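Local coordinates for A-adding tRNA nucleotidyltransferase (Aquifex aeolicus, PDB 4WBY), which adds the terminal adenosine to tRNA ending in CC, using ATP and magnesium, to complete the CCA end, at residues E15-I19 with E60-H65; V49-A54 with A90-R94. All blocks are in the same frame, centred on the assembly; numbering follows the deposited sequence.

Interaction 1. Residues E15-I19 with E60-H65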
ATOM      1  N   GLU A  15     -15.788  -8.251 -25.898  1.00 14.97           N
ATOM      2  CA  GLU A  15     -16.532  -7.127 -26.446  1.00 14.74           C
ATOM      3  C   GLU A  15     -15.616  -5.957 -26.797  1.00 13.63           C
ATOM      4  O   GLU A  15     -15.808  -5.301 -27.819  1.00 15.65           O
ATOM      5  CB  GLU A  15     -17.609  -6.673 -25.464  1.00 16.85           C
ATOM      6  CG  GLU A  15     -18.517  -5.598 -26.039  1.00 17.76           C
ATOM      7  CD  GLU A  15     -19.697  -5.295 -25.148  1.00 20.46           C
ATOM      8  OE1 GLU A  15     -19.679  -5.724 -23.978  1.00 21.90           O
ATOM      9  OE2 GLU A  15     -20.623  -4.608 -25.615  1.00 23.28           O
ATOM     10  N   VAL A  16     -14.626  -5.684 -25.950  1.00 13.90           N
ATOM     11  CA  VAL A  16     -13.680  -4.617 -26.253  1.00 14.29           C
ATOM     12  C   VAL A  16     -12.952  -4.890 -27.583  1.00 13.14           C
ATOM     13  O   VAL A  16     -12.801  -3.984 -28.400  1.00 15.29           O
ATOM     14  CB  VAL A  16     -12.674  -4.429 -25.103  1.00 13.36           C
ATOM     15  CG1 VAL A  16     -11.479  -3.585 -25.539  1.00 15.76           C
ATOM     16  CG2 VAL A  16     -13.373  -3.779 -23.931  1.00 14.29           C
ATOM     17  N   GLY A  17     -12.535  -6.134 -27.818  1.00 13.92           N
ATOM     18  CA  GLY A  17     -11.907  -6.489 -29.084  1.00 14.78           C
ATOM     19  C   GLY A  17     -12.842  -6.326 -30.275  1.00 15.45           C
ATOM     20  O   GLY A  17     -12.415  -5.924 -31.366  1.00 17.07           O
ATOM     21  N   GLN A  18     -14.119  -6.658 -30.083  1.00 15.84           N
ATOM     22  CA  GLN A  18     -15.108  -6.513 -31.149  1.00 16.34           C
ATOM     23  C   GLN A  18     -15.308  -5.044 -31.499  1.00 17.14           C
ATOM     24  O   GLN A  18     -15.305  -4.665 -32.677  1.00 18.17           O
ATOM     25  CB  GLN A  18     -16.427  -7.155 -30.732  1.00 16.26           C
ATOM     26  CG  GLN A  18     -16.356  -8.675 -30.589  1.00 17.82           C
ATOM     27  CD  GLN A  18     -17.476  -9.245 -29.717  1.00 21.28           C
ATOM     28  OE1 GLN A  18     -18.301  -8.510 -29.179  1.00 24.48           O
ATOM     29  NE2 GLN A  18     -17.489 -10.565 -29.562  1.00 23.86           N
ATOM     30  N   ILE A  19     -15.480  -4.210 -30.480  1.00 16.23           N
ATOM     31  CA  ILE A  19     -15.661  -2.785 -30.711  1.00 17.80           C
ATOM     32  C   ILE A  19     -14.403  -2.192 -31.342  1.00 17.23           C
ATOM     33  O   ILE A  19     -14.493  -1.375 -32.255  1.00 19.38           O
ATOM     34  CB  ILE A  19     -16.001  -2.043 -29.398  1.00 17.36           C
ATOM     35  CG1 ILE A  19     -17.351  -2.524 -28.857  1.00 18.25           C
ATOM     36  CG2 ILE A  19     -16.052  -0.540 -29.616  1.00 19.29           C
ATOM     37  CD1 ILE A  19     -17.652  -2.020 -27.467  1.00 18.60           C
ATOM     38  N   GLU A  60     -18.300   4.108 -26.305  1.00 18.09           N
ATOM     39  CA  GLU A  60     -19.193   3.177 -26.987  1.00 18.61           C
ATOM     40  C   GLU A  60     -19.506   1.962 -26.113  1.00 16.52           C
ATOM     41  O   GLU A  60     -20.652   1.515 -26.050  1.00 17.98           O
ATOM     42  CB  GLU A  60     -18.594   2.740 -28.322  1.00 19.46           C
ATOM     43  CG  GLU A  60     -19.403   1.667 -29.055  1.00 22.92           C
ATOM     44  CD  GLU A  60     -20.807   2.124 -29.448  1.00 29.73           C
ATOM     45  OE1 GLU A  60     -21.067   3.346 -29.485  1.00 32.16           O
ATOM     46  OE2 GLU A  60     -21.656   1.251 -29.726  1.00 33.28           O
ATOM     47  N   LEU A  61     -18.491   1.416 -25.449  1.00 15.39           N
ATOM     48  CA  LEU A  61     -18.726   0.332 -24.508  1.00 15.71           C
ATOM     49  C   LEU A  61     -19.707   0.775 -23.417  1.00 16.16           C
ATOM     50  O   LEU A  61     -20.637   0.040 -23.056  1.00 16.93           O
ATOM     51  CB  LEU A  61     -17.404  -0.139 -23.885  1.00 14.66           C
ATOM     52  CG  LEU A  61     -17.504  -1.312 -22.904  1.00 14.94           C
ATOM     53  CD1 LEU A  61     -17.917  -2.604 -23.622  1.00 16.03           C
ATOM     54  CD2 LEU A  61     -16.194  -1.509 -22.122  1.00 16.73           C
ATOM     55  N   ALA A  62     -19.510   1.983 -22.907  1.00 16.56           N
ATOM     56  CA  ALA A  62     -20.373   2.511 -21.854  1.00 16.35           C
ATOM     57  C   ALA A  62     -21.817   2.671 -22.330  1.00 16.63           C
ATOM     58  O   ALA A  62     -22.752   2.363 -21.594  1.00 17.68           O
ATOM     59  CB  ALA A  62     -19.839   3.832 -21.355  1.00 17.37           C
ATOM     60  N   ARG A  63     -21.987   3.166 -23.552  1.00 18.55           N
ATOM     61  CA  ARG A  63     -23.314   3.326 -24.136  1.00 19.83           C
ATOM     62  C   ARG A  63     -24.040   1.979 -24.214  1.00 19.17           C
ATOM     63  O   ARG A  63     -25.222   1.857 -23.851  1.00 20.03           O
ATOM     64  CB  ARG A  63     -23.204   3.950 -25.530  1.00 24.73           C
ATOM     65  CG  ARG A  63     -24.544   4.209 -26.191  1.00 30.85           C
ATOM     66  CD  ARG A  63     -24.392   4.575 -27.670  1.00 35.02           C
ATOM     67  NE  ARG A  63     -23.977   3.431 -28.477  1.00 36.33           N
ATOM     68  CZ  ARG A  63     -24.806   2.490 -28.915  1.00 38.99           C
ATOM     69  NH1 ARG A  63     -26.096   2.565 -28.627  1.00 42.78           N
ATOM     70  NH2 ARG A  63     -24.350   1.479 -29.643  1.00 39.17           N
ATOM     71  N   ARG A  64     -23.326   0.958 -24.673  1.00 18.30           N
ATOM     72  CA  ARG A  64     -23.940  -0.352 -24.813  1.00 19.65           C
ATOM     73  C   ARG A  64     -24.343  -0.945 -23.471  1.00 18.83           C
ATOM     74  O   ARG A  64     -25.335  -1.676 -23.387  1.00 21.96           O
ATOM     75  CB  ARG A  64     -23.000  -1.299 -25.547  1.00 20.62           C
ATOM     76  CG  ARG A  64     -22.739  -0.851 -26.962  1.00 21.02           C
ATOM     77  CD  ARG A  64     -21.888  -1.843 -27.720  1.00 25.34           C
ATOM     78  NE  ARG A  64     -21.506  -1.298 -29.017  1.00 28.77           N
ATOM     79  CZ  ARG A  64     -20.926  -1.997 -29.986  1.00 33.92           C
ATOM     80  NH1 ARG A  64     -20.667  -3.285 -29.820  1.00 36.53           N
ATOM     81  NH2 ARG A  64     -20.614  -1.406 -31.127  1.00 35.81           N
ATOM     82  N   HIS A  65     -23.592  -0.620 -22.418  1.00 16.91           N
ATOM     83  CA  HIS A  65     -23.893  -1.153 -21.091  1.00 17.06           C
ATOM     84  C   HIS A  65     -24.727  -0.213 -20.220  1.00 17.89           C
ATOM     85  O   HIS A  65     -25.077  -0.561 -19.094  1.00 19.47           O
ATOM     86  CB  HIS A  65     -22.593  -1.530 -20.384  1.00 16.31           C
ATOM     87  CG  HIS A  65     -21.999  -2.793 -20.912  1.00 16.03           C
ATOM     88  ND1 HIS A  65     -22.268  -4.025 -20.356  1.00 18.89           N
ATOM     89  CD2 HIS A  65     -21.206  -3.029 -21.988  1.00 16.79           C
ATOM     90  CE1 HIS A  65     -21.637  -4.961 -21.044  1.00 19.17           C
ATOM     91  NE2 HIS A  65     -20.993  -4.383 -22.042  1.00 18.46           N
TER
HETATM   92  O   HOH W   1     -21.206  -4.992 -28.047  1.00 32.84           O
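Glu15 and His65 join two helices, 7-22 and 54-65, that pack beside the sheet of the nucleotidyltransferase head domain. The short helical segments run at 120° to each other, with their axes 11.1 Å apart at closest approach.

Glu15 can be followed outward from its backbone. Its CB points toward helix 54-65. CG lies anti to the backbone N (chi1 -174°), and the extended chain carries the carboxylate across to the other helix. CG passes Leu61 CD1, and Glu15 CD rests 3.6 Å from Leu61 CD1. OE1 then accepts a nearly straight hydrogen bond from His65 NE2, 2.7 Å long. The donor comes on the syn side of OE1, 24° out of the carboxylate plane, while OE1 lies in the plane of the imidazole, at its edge. Glu15 OE2 stands 3.7 Å from Arg64 CD. One water donates to Glu15 OE2 and accepts from Arg64 NH1, linking the two charges without a direct salt bridge.

Next to these polar groups the contact is apolar. Ile19 CD1 lies 3.9 Å from Leu61 CD1, and Val16 CG2 meets Leu61 CD2. Phe89 of the sheet touches both Val16 and Leu61.

The Arg64 guanidinium is held at its edge by Glu60 OE2, which takes a bond from Arg64 NE and another from Arg63 NH2. Glu22 forms a salt bridge with Arg64 NH2. These partners help fix the guanidinium plane over Ile19, whose CG1 sits against one face, 3.5 Å from Arg64 NH1.

Interaction 2. Residues V49-A54 with A90-R94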
ATOM      1  N   VAL A  49      -5.071  -0.666 -22.966  1.00 14.72           N
ATOM      2  CA  VAL A  49      -4.437   0.311 -23.835  1.00 15.19           C
ATOM      3  C   VAL A  49      -5.006   0.123 -25.229  1.00 15.09           C
ATOM      4  O   VAL A  49      -5.187  -1.009 -25.702  1.00 16.07           O
ATOM      5  CB  VAL A  49      -2.894   0.190 -23.839  1.00 16.87           C
ATOM      6  CG1 VAL A  49      -2.272   0.922 -25.036  1.00 19.01           C
ATOM      7  CG2 VAL A  49      -2.334   0.748 -22.550  1.00 19.61           C
ATOM      8  N   VAL A  50      -5.318   1.242 -25.871  1.00 15.74           N
ATOM      9  CA  VAL A  50      -5.883   1.236 -27.207  1.00 16.69           C
ATOM     10  C   VAL A  50      -4.909   1.902 -28.156  1.00 17.53           C
ATOM     11  O   VAL A  50      -4.408   2.986 -27.870  1.00 17.40           O
ATOM     12  CB  VAL A  50      -7.241   1.969 -27.244  1.00 17.77           C
ATOM     13  CG1 VAL A  50      -7.853   1.957 -28.662  1.00 19.40           C
ATOM     14  CG2 VAL A  50      -8.198   1.358 -26.217  1.00 19.93           C
ATOM     15  N   GLU A  51      -4.620   1.247 -29.273  1.00 17.62           N
ATOM     16  CA  GLU A  51      -3.884   1.900 -30.340  1.00 19.55           C
ATOM     17  C   GLU A  51      -4.915   2.664 -31.146  1.00 23.03           C
ATOM     18  O   GLU A  51      -5.536   2.115 -32.053  1.00 29.25           O
ATOM     19  CB  GLU A  51      -3.115   0.888 -31.194  1.00 19.78           C
ATOM     20  CG  GLU A  51      -1.889   0.302 -30.477  1.00 20.31           C
ATOM     21  CD  GLU A  51      -1.243  -0.862 -31.222  1.00 21.27           C
ATOM     22  OE1 GLU A  51      -1.963  -1.678 -31.820  1.00 24.67           O
ATOM     23  OE2 GLU A  51      -0.001  -0.964 -31.210  1.00 22.26           O
ATOM     24  N   GLY A  52      -5.113   3.928 -30.778  1.00 21.52           N
ATOM     25  CA  GLY A  52      -6.186   4.734 -31.321  1.00 22.88           C
ATOM     26  C   GLY A  52      -6.946   5.432 -30.208  1.00 21.04           C
ATOM     27  O   GLY A  52      -6.475   5.503 -29.076  1.00 20.57           O
ATOM     28  N   ASN A  53      -8.128   5.947 -30.529  1.00 21.42           N
ATOM     29  CA  ASN A  53      -8.872   6.776 -29.589  1.00 21.97           C
ATOM     30  C   ASN A  53      -9.565   5.971 -28.485  1.00 20.51           C
ATOM     31  O   ASN A  53     -10.697   5.504 -28.653  1.00 21.42           O
ATOM     32  CB  ASN A  53      -9.894   7.623 -30.350  1.00 25.39           C
ATOM     33  CG  ASN A  53     -10.442   8.761 -29.513  1.00 28.23           C
ATOM     34  OD1 ASN A  53     -10.600   8.630 -28.301  1.00 28.42           O
ATOM     35  ND2 ASN A  53     -10.733   9.886 -30.157  1.00 30.96           N
ATOM     36  N   ALA A  54      -8.879   5.833 -27.354  1.00 19.61           N
ATOM     37  CA  ALA A  54      -9.389   5.069 -26.215  1.00 17.43           C
ATOM     38  C   ALA A  54     -10.681   5.641 -25.649  1.00 17.66           C
ATOM     39  O   ALA A  54     -11.553   4.903 -25.201  1.00 17.71           O
ATOM     40  CB  ALA A  54      -8.344   5.006 -25.125  1.00 17.17           C
ATOM     41  N   ALA A  90      -6.852   3.630 -21.965  1.00 15.85           N
ATOM     42  CA  ALA A  90      -5.842   4.647 -22.217  1.00 16.56           C
ATOM     43  C   ALA A  90      -5.333   4.542 -23.638  1.00 17.03           C
ATOM     44  O   ALA A  90      -5.167   3.455 -24.168  1.00 18.49           O
ATOM     45  CB  ALA A  90      -4.678   4.525 -21.227  1.00 17.97           C
ATOM     46  N   THR A  91      -5.116   5.688 -24.258  1.00 18.27           N
ATOM     47  CA  THR A  91      -4.510   5.746 -25.575  1.00 18.14           C
ATOM     48  C   THR A  91      -3.025   5.402 -25.453  1.00 18.80           C
ATOM     49  O   THR A  91      -2.343   5.911 -24.563  1.00 20.99           O
ATOM     50  CB  THR A  91      -4.706   7.147 -26.194  1.00 21.80           C
ATOM     51  OG1 THR A  91      -6.110   7.432 -26.297  1.00 25.55           O
ATOM     52  CG2 THR A  91      -4.068   7.243 -27.572  1.00 23.39           C
ATOM     53  N   ALA A  92      -2.526   4.535 -26.330  1.00 17.99           N
ATOM     54  CA  ALA A  92      -1.091   4.210 -26.353  1.00 19.13           C
ATOM     55  C   ALA A  92      -0.263   5.477 -26.500  1.00 21.70           C
ATOM     56  O   ALA A  92      -0.550   6.295 -27.367  1.00 24.00           O
ATOM     57  CB  ALA A  92      -0.776   3.246 -27.496  1.00 20.48           C
ATOM     58  N   ARG A  93       0.757   5.646 -25.661  1.00 23.57           N
ATOM     59  CA  ARG A  93       1.599   6.839 -25.741  1.00 29.07           C
ATOM     60  C   ARG A  93       3.071   6.518 -25.509  1.00 27.06           C
ATOM     61  O   ARG A  93       3.403   5.608 -24.757  1.00 26.37           O
ATOM     62  CB  ARG A  93       1.128   7.895 -24.738  1.00 33.31           C
ATOM     63  CG  ARG A  93       1.059   7.412 -23.300  1.00 36.25           C
ATOM     64  CD  ARG A  93       0.677   8.545 -22.361  1.00 41.04           C
ATOM     65  NE  ARG A  93       0.517   8.094 -20.980  1.00 45.71           N
ATOM     66  CZ  ARG A  93       1.498   8.059 -20.084  1.00 48.89           C
ATOM     67  NH1 ARG A  93       2.722   8.448 -20.419  1.00 49.30           N
ATOM     68  NH2 ARG A  93       1.254   7.633 -18.851  1.00 50.49           N
ATOM     69  N   ARG A  94       3.952   7.266 -26.164  1.00 31.87           N
ATOM     70  CA  ARG A  94       5.379   6.986 -26.072  1.00 35.98           C
ATOM     71  C   ARG A  94       6.021   7.750 -24.920  1.00 42.11           C
ATOM     72  O   ARG A  94       7.188   7.527 -24.598  1.00 46.10           O
ATOM     73  CB  ARG A  94       6.080   7.319 -27.393  1.00 38.22           C
ATOM     74  CG  ARG A  94       5.835   8.718 -27.909  1.00 42.03           C
ATOM     75  CD  ARG A  94       6.668   8.983 -29.151  1.00 43.19           C
ATOM     76  NE  ARG A  94       6.429   7.987 -30.193  1.00 43.39           N
ATOM     77  CZ  ARG A  94       5.478   8.091 -31.116  1.00 44.83           C
ATOM     78  NH1 ARG A  94       4.680   9.148 -31.125  1.00 47.43           N
ATOM     79  NH2 ARG A  94       5.325   7.141 -32.029  1.00 43.05           N
TER
HETATM   80  O   HOH W   2      -2.523   5.497 -29.772  1.00 38.05           O
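Val49 and Val50 pair in parallel register with Ala90 and Thr91, in the neighbouring strands 45-51 and 85-91 of the head-domain sheet. Ala90 O accepts from Val50 N at 2.8 Å, nearly in line with the carbonyl. Val50 O accepts from Ala92 N at 2.9 Å, with the donor tilted 29° from the carbonyl plane. Val50 is therefore gripped through both its N-H and its carbonyl. A water continues the link beyond the paired residues, accepting from Gly52 N and donating to Ala92 O.

Val49 and Ala90 put their side chains on one face of the sheet. Val49 CG1 is anti to its own N (chi1 163°) and meets Ala92 CB at 3.7 Å. Arg118, which binds ATP, touches Val49 on this side.

Val50 and Thr91 point to the other face. There the chain turns through Gly52 and Asn53 into helix 54-65. Asn53 is the N-cap residue, and its OD1 accepts from Glu56 N. The methyl of Ala54 lies over the backbone between Ala90 and Thr91, with CB 3.4 Å from Ala90 C. Thr91 CG2 approaches Gly52 O at 3.3 Å. Thr91 OG1 receives a weak bond from Ala54 N, 3.4 Å long. Its stronger partner is Gly76 O.

The two bonds at Val50 use main-chain atoms alone, so they set the strand register without help from any polar side chain. The Thr91 hydroxyl is shared between Gly76 O and the weakly bound Ala54 N, and so probably adds little to the hold on the helix start.

Both contacts belong to the head domain of this C-terminal part of the protein, and their centres are 16 Å apart. Their nearest atoms are about 6 Å apart, so they do not touch. Along the chain the segments alternate: 15-19, 49-54, 60-65, then 90-94. Strand 45-51 leads directly into helix 54-65, so interaction 2 holds the turn from which the helix of interaction 1 starts. Interaction 1 packs the far end of that helix against helix 7-22. Interaction 2 ties the start of helix 54-65 to strand 85-91, next to the strand that carries Asp45 and Asp47, the inferred magnesium ligands.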